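Local coordinates for hypothetical protein RPA1889 (Rhodopseudomonas palustris, PDB 2I9C) that is of unknown function but is an all-helical protein of the DUF2019 family, which is placed in the TPR clan of helical-repeat proteins, at residues A45-A48 with D49-A53. Sequence-based numbering, arbitrary orientation.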
loop_
_atom_site.group_PDB
_atom_site.type_symbol
_atom_site.label_atom_id
_atom_site.label_comp_id
_atom_site.label_asym_id
_atom_site.label_seq_id
_atom_site.Cartn_x
_atom_site.Cartn_y
_atom_site.Cartn_z
ATOM N N ALA A 45 -6.873 1.386 4.063
ATOM C CA ALA A 45 -7.377 0.010 4.132
ATOM C C ALA A 45 -8.782 -0.132 3.598
ATOM O O ALA A 45 -9.085 -1.105 2.887
ATOM C CB ALA A 45 -7.316 -0.542 5.619
ATOM N N GLU A 46 -9.658 0.820 3.949
ATOM C CA GLU A 46 -10.991 0.865 3.360
ATOM C C GLU A 46 -10.971 1.001 1.851
ATOM O O GLU A 46 -11.746 0.342 1.149
ATOM C CB GLU A 46 -11.806 2.001 3.942
ATOM C CG GLU A 46 -12.018 1.785 5.405
ATOM C CD GLU A 46 -12.955 2.779 5.980
ATOM O OE1 GLU A 46 -14.086 2.842 5.454
ATOM O OE2 GLU A 46 -12.562 3.488 6.941
ATOM N N ILE A 47 -10.063 1.830 1.344
ATOM C CA ILE A 47 -9.907 1.964 -0.115
ATOM C C ILE A 47 -9.505 0.637 -0.766
ATOM O O ILE A 47 -10.101 0.247 -1.770
ATOM C CB ILE A 47 -8.914 3.097 -0.508
ATOM C CG1 ILE A 47 -9.466 4.477 -0.078
ATOM C CG2 ILE A 47 -8.676 3.113 -2.023
ATOM C CD1 ILE A 47 -8.364 5.563 0.064
ATOM N N ALA A 48 -8.519 -0.048 -0.191
ATOM C CA ALA A 48 -8.035 -1.314 -0.733
ATOM C C ALA A 48 -9.110 -2.376 -0.684
ATOM O O ALA A 48 -9.247 -3.130 -1.647
ATOM C CB ALA A 48 -6.810 -1.788 0.001
ATOM N N ASP A 49 -9.888 -2.423 0.410
ATOM C CA ASP A 49 -11.032 -3.369 0.529
ATOM C C ASP A 49 -12.115 -3.118 -0.488
ATOM O O ASP A 49 -12.688 -4.057 -1.044
ATOM C CB ASP A 49 -11.652 -3.348 1.931
ATOM C CG ASP A 49 -10.821 -4.139 2.940
ATOM O OD1 ASP A 49 -9.770 -4.721 2.548
ATOM O OD2 ASP A 49 -11.197 -4.136 4.120
ATOM N N GLU A 50 -12.401 -1.843 -0.743
ATOM C CA GLU A 50 -13.376 -1.502 -1.776
ATOM C C GLU A 50 -12.869 -1.945 -3.179
ATOM O O GLU A 50 -13.618 -2.497 -3.971
ATOM C CB GLU A 50 -13.704 0.008 -1.752
ATOM C CG GLU A 50 -14.637 0.467 -2.891
ATOM C CD GLU A 50 -16.041 -0.142 -2.830
ATOM O OE1 GLU A 50 -16.520 -0.603 -1.750
ATOM O OE2 GLU A 50 -16.684 -0.177 -3.883
ATOM N N LEU A 51 -11.602 -1.680 -3.475
ATOM C CA LEU A 51 -11.051 -2.030 -4.781
ATOM C C LEU A 51 -11.072 -3.562 -4.918
ATOM O O LEU A 51 -11.442 -4.089 -5.955
ATOM C CB LEU A 51 -9.612 -1.514 -4.911
ATOM C CG LEU A 51 -9.447 -0.024 -5.177
ATOM C CD1 LEU A 51 -8.009 0.394 -4.894
ATOM C CD2 LEU A 51 -9.794 0.263 -6.631
ATOM N N LYS A 52 -10.649 -4.262 -3.872
ATOM C CA LYS A 52 -10.716 -5.732 -3.854
ATOM C C LYS A 52 -12.150 -6.242 -4.133
ATOM O O LYS A 52 -12.307 -7.143 -4.933
ATOM C CB LYS A 52 -10.161 -6.304 -2.530
ATOM C CG LYS A 52 -10.349 -7.838 -2.409
ATOM C CD LYS A 52 -9.919 -8.406 -1.053
ATOM C CE LYS A 52 -10.741 -7.830 0.080
ATOM N NZ LYS A 52 -10.859 -8.758 1.250
ATOM N N ALA A 53 -13.180 -5.628 -3.536
ATOM C CA ALA A 53 -14.586 -6.057 -3.734
ATOM C C ALA A 53 -15.163 -5.876 -5.128
ATOM O O ALA A 53 -16.253 -6.385 -5.421
ATOM C CB ALA A 53 -15.524 -5.411 -2.697
#
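Ile47 and Leu51, one turn apart on the same helix, lie side by side and point the same way, the methyl CG2 of Ile47 resting 4.0 Å from CD1 of Leu51. The isoleucine places CG2 anti to its backbone N and keeps CG1 beside that N (chi1 -65°), so that CG2 is the branch presented to the leucine. Leu51 in turn has CG anti to its own carbonyl carbon and lays it over the preceding turn, 3.5 Å from Ile47 O. Leu51 N also donates to Ile47 O, at 3.0 Å, so the two side chains spring from a hydrogen-bonded turn. Equivalent i to i+4 bonds run from Asp49 N to Ala45 O (2.9 Å), Glu50 N to Glu46 O and Lys52 N to Ala48 O. Together they make a regular alpha-helix. On the exposed side the carboxylate of Asp49 folds back along the helix, its CG 3.5 Å from Ala45 O, whereas Lys52 starts with CB 3.4 Å from Ala48 O and then leads its ammonium end away. Neither acidic end of Glu46 or Glu50 turns to the other segment: Glu46 receives the backbone N-H groups of Lys3 and Leu4 near the chain start, and Glu50, bent at chi2, forms a salt bridge with Arg54. This end of helix 34-53 is two-faced: Asp49 and Lys52 are exposed, while Ile47, Ala48 and Leu51 are buried, with Ile47 on Leu14 and Leu17 and Leu51 on Thr11 of helix 11-30, and Ala48 against Leu80 just beyond helix 71-79.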